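Local structure of sister chromatid cohesion protein (Chaetomium thermophilum, 5T8V) at residues Gln356-Ile361 with Thr546-Tyr551; Val504-Pro509 with Gly563-Arg568; Tyr868-Gly873 with Arg907-Pro912; Leu921-Met926 with Gly984-Leu989. The protein probably serves as a cohesin loader that acts on chromatin, this chain being its C-terminal, HEAT-repeat part. All coordinates share one frame; numbering follows the deposited sequence.

Interaction 1 (Gln356-Ile361 with Thr546-Tyr551)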
loop_
_atom_site.group_PDB
_atom_site.type_symbol
_atom_site.label_atom_id
_atom_site.label_comp_id
_atom_site.label_asym_id
_atom_site.label_seq_id
_atom_site.Cartn_x
_atom_site.Cartn_y
_atom_site.Cartn_z
ATOM N N GLN A 356 42.001 37.643 -9.256
ATOM C CA GLN A 356 42.289 36.396 -9.963
ATOM C C GLN A 356 41.470 35.250 -9.380
ATOM O O GLN A 356 41.979 34.172 -9.075
ATOM C CB GLN A 356 43.779 36.091 -9.899
ATOM C CG GLN A 356 44.663 37.314 -10.096
ATOM C CD GLN A 356 46.125 36.957 -10.285
ATOM O OE1 GLN A 356 46.987 37.409 -9.534
ATOM N NE2 GLN A 356 46.410 36.146 -11.298
ATOM N N HIS A 357 40.168 35.500 -9.224
ATOM C CA HIS A 357 39.291 34.557 -8.535
ATOM C C HIS A 357 39.391 33.152 -9.116
ATOM O O HIS A 357 39.313 32.164 -8.378
ATOM C CB HIS A 357 37.845 35.059 -8.585
ATOM C CG HIS A 357 37.447 35.634 -9.909
ATOM N ND1 HIS A 357 37.068 34.853 -10.977
ATOM C CD2 HIS A 357 37.378 36.917 -10.337
ATOM C CE1 HIS A 357 36.778 35.630 -12.006
ATOM N NE2 HIS A 357 36.958 36.887 -11.644
ATOM N N SER A 358 39.563 33.039 -10.433
ATOM C CA SER A 358 39.677 31.721 -11.050
ATOM C C SER A 358 40.838 30.938 -10.447
ATOM O O SER A 358 40.700 29.757 -10.101
ATOM C CB SER A 358 39.849 31.868 -12.562
ATOM O OG SER A 358 40.028 30.608 -13.181
ATOM N N THR A 359 41.994 31.589 -10.303
ATOM C CA THR A 359 43.165 30.906 -9.767
ATOM C C THR A 359 42.969 30.546 -8.300
ATOM O O THR A 359 43.366 29.460 -7.865
ATOM C CB THR A 359 44.406 31.779 -9.938
ATOM O OG1 THR A 359 44.517 32.190 -11.307
ATOM C CG2 THR A 359 45.658 31.008 -9.541
ATOM N N ALA A 360 42.368 31.447 -7.521
ATOM C CA ALA A 360 42.060 31.130 -6.130
ATOM C C ALA A 360 41.181 29.889 -6.044
ATOM O O ALA A 360 41.436 28.980 -5.243
ATOM C CB ALA A 360 41.380 32.326 -5.464
ATOM N N ILE A 361 40.143 29.831 -6.878
ATOM C CA ILE A 361 39.261 28.669 -6.901
ATOM C C ILE A 361 40.044 27.413 -7.251
ATOM O O ILE A 361 39.829 26.349 -6.662
ATOM C CB ILE A 361 38.103 28.904 -7.887
ATOM C CG1 ILE A 361 37.176 30.007 -7.361
ATOM C CG2 ILE A 361 37.330 27.603 -8.152
ATOM C CD1 ILE A 361 36.287 29.594 -6.197
ATOM N N THR A 546 32.583 24.105 -6.315
ATOM C CA THR A 546 31.472 23.663 -7.153
ATOM C C THR A 546 30.596 24.839 -7.563
ATOM O O THR A 546 30.173 24.937 -8.721
ATOM C CB THR A 546 30.643 22.610 -6.417
ATOM O OG1 THR A 546 31.423 21.421 -6.252
ATOM C CG2 THR A 546 29.368 22.267 -7.192
ATOM N N CYS A 547 30.307 25.737 -6.621
ATOM C CA CYS A 547 29.512 26.919 -6.933
ATOM C C CYS A 547 30.160 27.730 -8.045
ATOM O O CYS A 547 29.511 28.074 -9.040
ATOM C CB CYS A 547 29.332 27.765 -5.671
ATOM S SG CYS A 547 28.650 29.421 -5.939
ATOM N N TYR A 548 31.454 28.032 -7.904
ATOM C CA TYR A 548 32.133 28.843 -8.909
ATOM C C TYR A 548 32.187 28.129 -10.258
ATOM O O TYR A 548 32.020 28.760 -11.309
ATOM C CB TYR A 548 33.539 29.193 -8.430
ATOM C CG TYR A 548 34.357 29.981 -9.426
ATOM C CD1 TYR A 548 35.076 29.340 -10.425
ATOM C CD2 TYR A 548 34.427 31.365 -9.357
ATOM C CE1 TYR A 548 35.830 30.051 -11.332
ATOM C CE2 TYR A 548 35.184 32.089 -10.261
ATOM C CZ TYR A 548 35.881 31.425 -11.246
ATOM O OH TYR A 548 36.636 32.129 -12.153
ATOM N N ASP A 549 32.424 26.817 -10.250
ATOM C CA ASP A 549 32.552 26.057 -11.490
ATOM C C ASP A 549 31.212 25.738 -12.137
ATOM O O ASP A 549 31.197 25.271 -13.282
ATOM C CB ASP A 549 33.310 24.752 -11.233
ATOM C CG ASP A 549 34.775 24.979 -10.907
ATOM O OD1 ASP A 549 35.331 26.009 -11.344
ATOM O OD2 ASP A 549 35.371 24.124 -10.216
ATOM N N GLY A 550 30.093 25.967 -11.444
ATOM C CA GLY A 550 28.793 25.687 -12.028
ATOM C C GLY A 550 28.273 26.768 -12.950
ATOM O O GLY A 550 27.416 26.485 -13.791
ATOM N N TYR A 551 28.771 27.994 -12.812
ATOM C CA TYR A 551 28.305 29.117 -13.611
ATOM C C TYR A 551 29.165 29.275 -14.860
ATOM O O TYR A 551 30.388 29.127 -14.809
ATOM C CB TYR A 551 28.345 30.407 -12.788
ATOM C CG TYR A 551 27.432 30.406 -11.581
ATOM C CD1 TYR A 551 26.142 29.894 -11.657
ATOM C CD2 TYR A 551 27.862 30.916 -10.361
ATOM C CE1 TYR A 551 25.305 29.893 -10.555
ATOM C CE2 TYR A 551 27.032 30.919 -9.254
ATOM C CZ TYR A 551 25.755 30.406 -9.357
ATOM O OH TYR A 551 24.922 30.406 -8.261
#
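I361 and Y548 form the dense half of this contact between two helices of the HEAT-repeat solenoid, helix 357-391 and helix 527-550. The short axes approach to 10.7 Å, and their directions differ by 134°, so the helices run closer to antiparallel than to parallel. I361 lies over one face of the tyrosine ring. Its CG1 stands 3.7 Å from the centroid of the Y548 ring and 19° off the normal, which meets the geometry of a CH-pi contact, while I361 CG2 reaches Y548 CD1 at 3.6 Å. I361 CD1 extends the patch to Y548 CB, also at 3.6 Å. Y548 is turned across the gap with CG anti to the backbone N (chi1 177°). Helix 556-574 backs the packed side, A566 touching both A360 and I361.

The other half is looser and partly open to solvent, since S358 and D549 are exposed. There the phenol oxygen lies in the plane of the H357 ring, at its edge, and Y548 OH is hydrogen-bonded to H357 ND1 at 3.0 Å; the two rings meet rim to rim. A leucine in place of Y548 would probably leave H357 ND1 without this mate and I361 without the ring it covers. D549 OD1 forms a salt bridge with R362, and the same oxygen comes no nearer than 4.1 Å to I361 CG2.

Interaction 2 (Val504-Pro509 with Gly563-Arg568)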
loop_
_atom_site.group_PDB
_atom_site.type_symbol
_atom_site.label_atom_id
_atom_site.label_comp_id
_atom_site.label_asym_id
_atom_site.label_seq_id
_atom_site.Cartn_x
_atom_site.Cartn_y
_atom_site.Cartn_z
ATOM N N VAL A 504 27.474 29.123 0.646
ATOM C CA VAL A 504 28.904 29.179 0.925
ATOM C C VAL A 504 29.292 30.592 1.342
ATOM O O VAL A 504 30.481 30.928 1.398
ATOM C CB VAL A 504 29.723 28.718 -0.295
ATOM C CG1 VAL A 504 29.336 27.298 -0.687
ATOM C CG2 VAL A 504 29.531 29.674 -1.471
ATOM N N ALA A 505 28.297 31.424 1.640
ATOM C CA ALA A 505 28.562 32.805 2.013
ATOM C C ALA A 505 29.441 32.870 3.257
ATOM O O ALA A 505 29.408 31.987 4.119
ATOM C CB ALA A 505 27.251 33.547 2.260
ATOM N N TRP A 506 30.233 33.941 3.343
ATOM C CA TRP A 506 31.171 34.098 4.449
ATOM C C TRP A 506 30.454 34.166 5.791
ATOM O O TRP A 506 30.987 33.696 6.802
ATOM C CB TRP A 506 32.015 35.353 4.233
ATOM C CG TRP A 506 33.049 35.576 5.280
ATOM C CD1 TRP A 506 33.188 36.673 6.075
ATOM C CD2 TRP A 506 34.095 34.673 5.655
ATOM N NE1 TRP A 506 34.260 36.513 6.920
ATOM C CE2 TRP A 506 34.833 35.291 6.681
ATOM C CE3 TRP A 506 34.479 33.402 5.219
ATOM C CZ2 TRP A 506 35.933 34.682 7.280
ATOM C CZ3 TRP A 506 35.567 32.801 5.811
ATOM C CH2 TRP A 506 36.284 33.438 6.831
ATOM N N THR A 507 29.256 34.750 5.827
ATOM C CA THR A 507 28.473 34.855 7.051
ATOM C C THR A 507 27.260 33.933 7.034
ATOM O O THR A 507 26.280 34.190 7.740
ATOM C CB THR A 507 28.024 36.299 7.274
ATOM O OG1 THR A 507 27.137 36.694 6.220
ATOM C CG2 THR A 507 29.222 37.234 7.300
ATOM N N GLY A 508 27.312 32.861 6.245
ATOM C CA GLY A 508 26.181 31.986 6.063
ATOM C C GLY A 508 26.198 30.782 6.986
ATOM O O GLY A 508 26.790 30.809 8.070
ATOM N N PRO A 509 25.544 29.692 6.565
ATOM C CA PRO A 509 25.393 28.544 7.477
ATOM C C PRO A 509 26.701 27.861 7.828
ATOM O O PRO A 509 26.888 27.467 8.986
ATOM C CB PRO A 509 24.445 27.613 6.707
ATOM C CG PRO A 509 24.600 28.003 5.279
ATOM C CD PRO A 509 24.853 29.473 5.283
ATOM N N GLY A 563 36.311 34.410 -4.938
ATOM C CA GLY A 563 37.759 34.330 -4.838
ATOM C C GLY A 563 38.251 34.598 -3.429
ATOM O O GLY A 563 39.151 33.911 -2.932
ATOM N N ARG A 564 37.668 35.599 -2.764
ATOM C CA ARG A 564 38.003 35.846 -1.365
ATOM C C ARG A 564 37.708 34.615 -0.518
ATOM O O ARG A 564 38.540 34.191 0.294
ATOM C CB ARG A 564 37.227 37.053 -0.844
ATOM C CG ARG A 564 37.485 38.335 -1.615
ATOM C CD ARG A 564 36.503 39.424 -1.216
ATOM N NE ARG A 564 36.396 40.460 -2.239
ATOM C CZ ARG A 564 35.425 41.365 -2.288
ATOM N NH1 ARG A 564 34.464 41.369 -1.374
ATOM N NH2 ARG A 564 35.411 42.268 -3.259
ATOM N N LEU A 565 36.524 34.024 -0.696
ATOM C CA LEU A 565 36.199 32.793 0.018
ATOM C C LEU A 565 37.205 31.695 -0.299
ATOM O O LEU A 565 37.551 30.890 0.573
ATOM C CB LEU A 565 34.785 32.336 -0.338
ATOM C CG LEU A 565 33.635 33.152 0.249
ATOM C CD1 LEU A 565 32.325 32.801 -0.442
ATOM C CD2 LEU A 565 33.524 32.919 1.746
ATOM N N ALA A 566 37.687 31.644 -1.541
ATOM C CA ALA A 566 38.664 30.629 -1.913
ATOM C C ALA A 566 39.954 30.801 -1.122
ATOM O O ALA A 566 40.453 29.851 -0.503
ATOM C CB ALA A 566 38.934 30.692 -3.416
ATOM N N TYR A 567 40.508 32.016 -1.122
ATOM C CA TYR A 567 41.711 32.276 -0.338
ATOM C C TYR A 567 41.484 31.945 1.133
ATOM O O TYR A 567 42.251 31.185 1.740
ATOM C CB TYR A 567 42.136 33.737 -0.502
ATOM C CG TYR A 567 43.261 34.150 0.423
ATOM C CD1 TYR A 567 44.587 33.917 0.083
ATOM C CD2 TYR A 567 42.996 34.770 1.639
ATOM C CE1 TYR A 567 45.619 34.292 0.927
ATOM C CE2 TYR A 567 44.019 35.146 2.489
ATOM C CZ TYR A 567 45.329 34.904 2.129
ATOM O OH TYR A 567 46.352 35.279 2.973
ATOM N N ARG A 568 40.425 32.508 1.720
ATOM C CA ARG A 568 40.143 32.289 3.134
ATOM C C ARG A 568 40.091 30.804 3.462
ATOM O O ARG A 568 40.792 30.331 4.363
ATOM C CB ARG A 568 38.827 32.967 3.514
ATOM C CG ARG A 568 38.872 34.480 3.420
ATOM C CD ARG A 568 37.488 35.089 3.523
ATOM N NE ARG A 568 37.510 36.525 3.253
ATOM C CZ ARG A 568 36.426 37.280 3.104
ATOM N NH1 ARG A 568 35.216 36.744 3.194
ATOM N NH2 ARG A 568 36.555 38.577 2.860
#
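R568 NH1 has two partners: it lies over one face of W506, 3.2 Å from W506 CG, and makes a long, weak ion pair with E561 OE2. The guanidinium has a firmer partner in E350, which forms a salt bridge with NH2. The whole group qualifies as a cation-pi contact, because R568 CZ stands 4.2 Å from the centroid of the five-membered ring of W506 and 4° off its normal. It is not a flat stack, for the guanidinium and indole planes are 53° apart. The arginine chain is extended from CG to NE, and R568 CD makes a CH-pi contact over the six-membered ring of W506, 3.7 Å from its centroid.

Beside this, L565 CD2 approaches W506 CE3 obliquely at 3.6 Å, and L565 CD1 lies 4.3 Å from V504 CG2. The backbone oxygen of V504 is hydrogen-bonded to W540 NE1. An alanine in place of W506 would probably leave R568 NH1 without its aromatic platform and open a gap beside L565 CD2.

W506 occupies a type I beta turn, A505 to G508, in the HEAT-repeat array. The turn links helix 500-503 to helix 509-520 and rests on helix 556-574; R511 adds a second cation-pi contact, Y583 meets the indole edge-to-face, and helix 527-550 adjoins V504 and L565 through I544.

Interaction 3 (Tyr868-Gly873 with Arg907-Pro912)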
loop_
_atom_site.group_PDB
_atom_site.type_symbol
_atom_site.label_atom_id
_atom_site.label_comp_id
_atom_site.label_asym_id
_atom_site.label_seq_id
_atom_site.Cartn_x
_atom_site.Cartn_y
_atom_site.Cartn_z
ATOM N N TYR A 868 -53.382 16.751 -4.270
ATOM C CA TYR A 868 -52.677 16.065 -5.348
ATOM C C TYR A 868 -53.594 15.099 -6.089
ATOM O O TYR A 868 -53.411 14.872 -7.288
ATOM C CB TYR A 868 -51.463 15.318 -4.799
ATOM C CG TYR A 868 -50.309 16.209 -4.395
ATOM C CD1 TYR A 868 -49.574 16.899 -5.349
ATOM C CD2 TYR A 868 -49.944 16.347 -3.063
ATOM C CE1 TYR A 868 -48.515 17.712 -4.989
ATOM C CE2 TYR A 868 -48.885 17.156 -2.691
ATOM C CZ TYR A 868 -48.173 17.835 -3.659
ATOM O OH TYR A 868 -47.118 18.641 -3.295
ATOM N N ILE A 869 -54.582 14.525 -5.398
ATOM C CA ILE A 869 -55.490 13.583 -6.044
ATOM C C ILE A 869 -56.421 14.310 -7.005
ATOM O O ILE A 869 -56.676 13.838 -8.119
ATOM C CB ILE A 869 -56.282 12.788 -4.986
ATOM C CG1 ILE A 869 -55.371 11.805 -4.246
ATOM C CG2 ILE A 869 -57.440 12.019 -5.627
ATOM C CD1 ILE A 869 -54.629 12.407 -3.079
ATOM N N ALA A 870 -56.950 15.463 -6.590
ATOM C CA ALA A 870 -57.900 16.184 -7.430
ATOM C C ALA A 870 -57.266 16.629 -8.741
ATOM O O ALA A 870 -57.959 16.727 -9.762
ATOM C CB ALA A 870 -58.454 17.391 -6.675
ATOM N N SER A 871 -55.963 16.894 -8.741
ATOM C CA SER A 871 -55.272 17.385 -9.925
ATOM C C SER A 871 -54.680 16.271 -10.780
ATOM O O SER A 871 -54.044 16.569 -11.797
ATOM C CB SER A 871 -54.162 18.359 -9.516
ATOM O OG SER A 871 -53.222 17.736 -8.657
ATOM N N ILE A 872 -54.868 15.004 -10.403
ATOM C CA ILE A 872 -54.338 13.905 -11.206
ATOM C C ILE A 872 -54.864 13.979 -12.632
ATOM O O ILE A 872 -54.185 13.554 -13.576
ATOM C CB ILE A 872 -54.680 12.550 -10.550
ATOM C CG1 ILE A 872 -53.836 12.344 -9.290
ATOM C CG2 ILE A 872 -54.456 11.389 -11.528
ATOM C CD1 ILE A 872 -54.232 11.140 -8.459
ATOM N N GLY A 873 -56.068 14.522 -12.817
ATOM C CA GLY A 873 -56.694 14.499 -14.128
ATOM C C GLY A 873 -55.867 15.161 -15.213
ATOM O O GLY A 873 -55.897 14.727 -16.368
ATOM N N ARG A 907 -62.735 8.391 -4.312
ATOM C CA ARG A 907 -63.101 7.598 -5.481
ATOM C C ARG A 907 -63.777 8.458 -6.541
ATOM O O ARG A 907 -63.454 8.354 -7.731
ATOM C CB ARG A 907 -64.013 6.439 -5.084
ATOM C CG ARG A 907 -64.476 5.608 -6.272
ATOM C CD ARG A 907 -65.083 4.285 -5.839
ATOM N NE ARG A 907 -66.294 4.468 -5.047
ATOM C CZ ARG A 907 -67.013 3.473 -4.540
ATOM N NH1 ARG A 907 -66.649 2.212 -4.737
ATOM N NH2 ARG A 907 -68.101 3.739 -3.831
ATOM N N LYS A 908 -64.716 9.315 -6.132
ATOM C CA LYS A 908 -65.414 10.146 -7.109
ATOM C C LYS A 908 -64.460 11.097 -7.825
ATOM O O LYS A 908 -64.673 11.415 -9.000
ATOM C CB LYS A 908 -66.540 10.928 -6.432
ATOM C CG LYS A 908 -67.837 10.137 -6.287
ATOM C CD LYS A 908 -69.014 11.046 -5.953
ATOM C CE LYS A 908 -69.530 10.818 -4.541
ATOM N NZ LYS A 908 -70.360 9.583 -4.431
ATOM N N GLU A 909 -63.411 11.559 -7.142
ATOM C CA GLU A 909 -62.401 12.400 -7.773
ATOM C C GLU A 909 -61.346 11.597 -8.520
ATOM O O GLU A 909 -60.554 12.185 -9.265
ATOM C CB GLU A 909 -61.702 13.271 -6.725
ATOM C CG GLU A 909 -62.635 14.173 -5.932
ATOM C CD GLU A 909 -61.891 15.041 -4.935
ATOM O OE1 GLU A 909 -60.644 14.959 -4.887
ATOM O OE2 GLU A 909 -62.553 15.803 -4.198
ATOM N N LEU A 910 -61.322 10.276 -8.344
ATOM C CA LEU A 910 -60.255 9.437 -8.864
ATOM C C LEU A 910 -60.699 8.535 -10.007
ATOM O O LEU A 910 -59.843 7.938 -10.668
ATOM C CB LEU A 910 -59.681 8.572 -7.732
ATOM C CG LEU A 910 -58.341 7.880 -7.973
ATOM C CD1 LEU A 910 -57.231 8.913 -8.110
ATOM C CD2 LEU A 910 -58.046 6.916 -6.837
ATOM N N LEU A 911 -61.999 8.417 -10.255
ATOM C CA LEU A 911 -62.488 7.564 -11.328
ATOM C C LEU A 911 -62.360 8.237 -12.693
ATOM O O LEU A 911 -61.838 7.616 -13.627
ATOM C CB LEU A 911 -63.942 7.169 -11.074
ATOM C CG LEU A 911 -64.462 6.083 -12.015
ATOM C CD1 LEU A 911 -65.304 5.077 -11.249
ATOM C CD2 LEU A 911 -65.258 6.692 -13.165
ATOM N N PRO A 912 -62.819 9.481 -12.867
ATOM C CA PRO A 912 -62.789 10.068 -14.220
ATOM C C PRO A 912 -61.403 10.121 -14.839
ATOM O O PRO A 912 -61.289 10.081 -16.072
ATOM C CB PRO A 912 -63.372 11.474 -14.009
ATOM C CG PRO A 912 -63.281 11.729 -12.554
ATOM C CD PRO A 912 -63.422 10.408 -11.892
#
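The carboxylate of E909 is the flat group that meets the other segment, and it does so through one oxygen: OE1 lies 3.7 Å from A870 CB. The methyl stands out of the carboxylate plane, beside OE1 rather than centred over the group. The setting is the alpha-helical solenoid of a HEAT-repeat protein, where the end of helix 866-870 comes up against residues 907-910 of helix 900-910; CA atoms of A870 and E909 are 5.9 Å apart. E909 has an extended chain beyond CG, and its charge is met by R866, whose NH1 forms a salt bridge with the same OE1 that touches A870. This polar pair lies toward solvent, A870 being exposed and E909 partly so.

Deeper in, the evidence is apolar. In L910, CG anti to the backbone N (chi1 -165°) directs the side chain to the two isoleucines. Of its two methyls, CD1 makes the contact. I872 reaches it obliquely. On I869 the CG2 methyl does the touching, while the CG1 arm leads away from the segment and the side chain also packs on Y888. Helix 919-935 covers L910 further, through V925 and C928. Within 868-873, S871 OG donates to Y868 O at 3.2 Å, from well above the carbonyl plane. The hydrophobic junction thus narrows to one methyl: L910 CD1 lies 3.8 Å from I872 CD1 and 4.0 Å from I869 CG2.

Interaction 4 (Leu921-Met926 with Gly984-Leu989)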
loop_
_atom_site.group_PDB
_atom_site.type_symbol
_atom_site.label_atom_id
_atom_site.label_comp_id
_atom_site.label_asym_id
_atom_site.label_seq_id
_atom_site.Cartn_x
_atom_site.Cartn_y
_atom_site.Cartn_z
ATOM N N LEU A 921 -49.474 4.737 -14.600
ATOM C CA LEU A 921 -50.212 5.329 -13.490
ATOM C C LEU A 921 -51.614 4.743 -13.388
ATOM O O LEU A 921 -52.138 4.564 -12.282
ATOM C CB LEU A 921 -50.274 6.848 -13.653
ATOM C CG LEU A 921 -51.019 7.650 -12.581
ATOM C CD1 LEU A 921 -50.655 7.180 -11.186
ATOM C CD2 LEU A 921 -50.697 9.134 -12.713
ATOM N N LEU A 922 -52.232 4.426 -14.532
ATOM C CA LEU A 922 -53.531 3.765 -14.503
ATOM C C LEU A 922 -53.487 2.510 -13.641
ATOM O O LEU A 922 -54.499 2.127 -13.041
ATOM C CB LEU A 922 -53.995 3.407 -15.914
ATOM C CG LEU A 922 -55.340 2.667 -15.953
ATOM C CD1 LEU A 922 -56.437 3.420 -15.205
ATOM C CD2 LEU A 922 -55.758 2.425 -17.385
ATOM N N ASP A 923 -52.326 1.856 -13.574
ATOM C CA ASP A 923 -52.187 0.660 -12.752
ATOM C C ASP A 923 -52.394 0.981 -11.277
ATOM O O ASP A 923 -53.292 0.434 -10.622
ATOM C CB ASP A 923 -50.808 0.037 -12.997
ATOM C CG ASP A 923 -50.717 -1.397 -12.523
ATOM O OD1 ASP A 923 -50.987 -1.650 -11.331
ATOM O OD2 ASP A 923 -50.376 -2.274 -13.344
ATOM N N ASP A 924 -51.578 1.886 -10.737
ATOM C CA ASP A 924 -51.662 2.198 -9.315
ATOM C C ASP A 924 -53.001 2.839 -8.965
ATOM O O ASP A 924 -53.546 2.592 -7.882
ATOM C CB ASP A 924 -50.506 3.109 -8.912
ATOM C CG ASP A 924 -49.151 2.461 -9.131
ATOM O OD1 ASP A 924 -48.761 1.609 -8.308
ATOM O OD2 ASP A 924 -48.478 2.805 -10.125
ATOM N N VAL A 925 -53.555 3.659 -9.862
ATOM C CA VAL A 925 -54.830 4.305 -9.553
ATOM C C VAL A 925 -55.967 3.291 -9.596
ATOM O O VAL A 925 -56.923 3.383 -8.818
ATOM C CB VAL A 925 -55.101 5.487 -10.501
ATOM C CG1 VAL A 925 -55.264 5.009 -11.904
ATOM C CG2 VAL A 925 -56.336 6.236 -10.063
ATOM N N MET A 926 -55.900 2.326 -10.515
ATOM C CA MET A 926 -56.920 1.281 -10.550
ATOM C C MET A 926 -56.853 0.429 -9.290
ATOM O O MET A 926 -57.883 0.126 -8.673
ATOM C CB MET A 926 -56.749 0.418 -11.801
ATOM C CG MET A 926 -57.824 -0.653 -11.972
ATOM S SD MET A 926 -59.484 0.025 -12.214
ATOM C CE MET A 926 -59.354 0.656 -13.889
ATOM N N GLY A 984 -59.636 -5.933 -14.886
ATOM C CA GLY A 984 -59.477 -7.366 -14.708
ATOM C C GLY A 984 -58.239 -7.727 -13.913
ATOM O O GLY A 984 -58.229 -8.731 -13.196
ATOM N N LYS A 985 -57.185 -6.914 -14.019
ATOM C CA LYS A 985 -55.951 -7.207 -13.297
ATOM C C LYS A 985 -56.128 -7.006 -11.798
ATOM O O LYS A 985 -55.727 -7.860 -10.997
ATOM C CB LYS A 985 -54.812 -6.331 -13.820
ATOM C CG LYS A 985 -53.490 -6.543 -13.087
ATOM C CD LYS A 985 -52.356 -5.770 -13.737
ATOM C CE LYS A 985 -51.047 -5.946 -12.983
ATOM N NZ LYS A 985 -49.862 -5.833 -13.881
ATOM N N HIS A 986 -56.725 -5.885 -11.395
ATOM C CA HIS A 986 -56.786 -5.518 -9.984
ATOM C C HIS A 986 -58.108 -5.884 -9.321
ATOM O O HIS A 986 -58.111 -6.437 -8.216
ATOM C CB HIS A 986 -56.529 -4.017 -9.827
ATOM C CG HIS A 986 -55.148 -3.605 -10.226
ATOM N ND1 HIS A 986 -54.065 -3.721 -9.383
ATOM C CD2 HIS A 986 -54.671 -3.089 -11.384
ATOM C CE1 HIS A 986 -52.981 -3.292 -10.002
ATOM N NE2 HIS A 986 -53.322 -2.900 -11.217
ATOM N N CYS A 987 -59.232 -5.582 -9.963
ATOM C CA CYS A 987 -60.554 -5.771 -9.373
ATOM C C CYS A 987 -61.333 -6.777 -10.207
ATOM O O CYS A 987 -61.724 -6.479 -11.341
ATOM C CB CYS A 987 -61.299 -4.441 -9.288
ATOM S SG CYS A 987 -61.155 -3.409 -10.754
ATOM N N ASN A 988 -61.567 -7.959 -9.646
ATOM C CA ASN A 988 -62.374 -8.982 -10.296
ATOM C C ASN A 988 -63.754 -8.970 -9.650
ATOM O O ASN A 988 -63.915 -9.393 -8.499
ATOM C CB ASN A 988 -61.717 -10.356 -10.183
ATOM C CG ASN A 988 -61.945 -11.213 -11.416
ATOM O OD1 ASN A 988 -62.184 -10.697 -12.510
ATOM N ND2 ASN A 988 -61.869 -12.527 -11.246
ATOM N N LEU A 989 -64.745 -8.479 -10.387
ATOM C CA LEU A 989 -66.109 -8.340 -9.880
ATOM C C LEU A 989 -66.928 -9.603 -10.127
ATOM O O LEU A 989 -68.045 -9.556 -10.640
ATOM C CB LEU A 989 -66.768 -7.124 -10.521
ATOM C CG LEU A 989 -66.075 -5.782 -10.267
ATOM C CD1 LEU A 989 -66.677 -4.694 -11.140
ATOM C CD2 LEU A 989 -66.169 -5.395 -8.797
#
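D923 meets two basic side chains, one with each carboxylate oxygen. H986 NE2 donates to D923 OD1 at 2.7 Å, but the N-H...O angle of 120° makes this a weak bond despite the distance. The carboxylate and imidazole planes are 87° apart, and D923 CG lies in the plane of the ring, at its edge. D923 OD2 and K985 NZ form a long salt bridge of 3.6 Å, to which the lysine comes with a chain extended beyond CG, crossing the aspartate at about a right angle. The backbone O of D923 sits over one face of the H986 ring without a hydrogen bond to it.

The apolar part follows one turn on. M926 CG touches H986 CD2 at 4.0 Å. The bend at chi2 (64°) brings M926 SD to 4.1 Å from C987 SG, a plain sulfur-to-sulfur packing contact.

A second shell positions these groups. K985 NZ has a weak hydrogen bond to Q1041, the carbonyl of K985 binds the hydroxyl of S1042, and W930 packs on C987. In the HEAT-repeat solenoid the contact joins helix 919-935 to the C-terminal end of helix 969-986. The former is held from another side by helix 878-891, whose R882 and R889 form salt bridges with D924, while L922 packs on R975, L978 and M982 of helix 969-986.

The four contacts form two pairs at distant parts of the solenoid. Interactions 1 and 2 have centres 12 Å apart and share a seam: A566 CB lies 3.5 Å from A360 O, helix 527-550 leads into helix 556-574, and the segments of the two contacts alternate along the chain. Interactions 3 and 4, with centres 15 Å apart, follow in series and meet where L910 CG packs on V925 CG2 at 3.3 Å. Between the pairs, interactions 1 and 3 lie 96 Å apart centre to centre, their nearest atoms about 73 Å apart, on opposite sides of the chain's centre. Both pairs join helices or linking turns within the HEAT-repeat array.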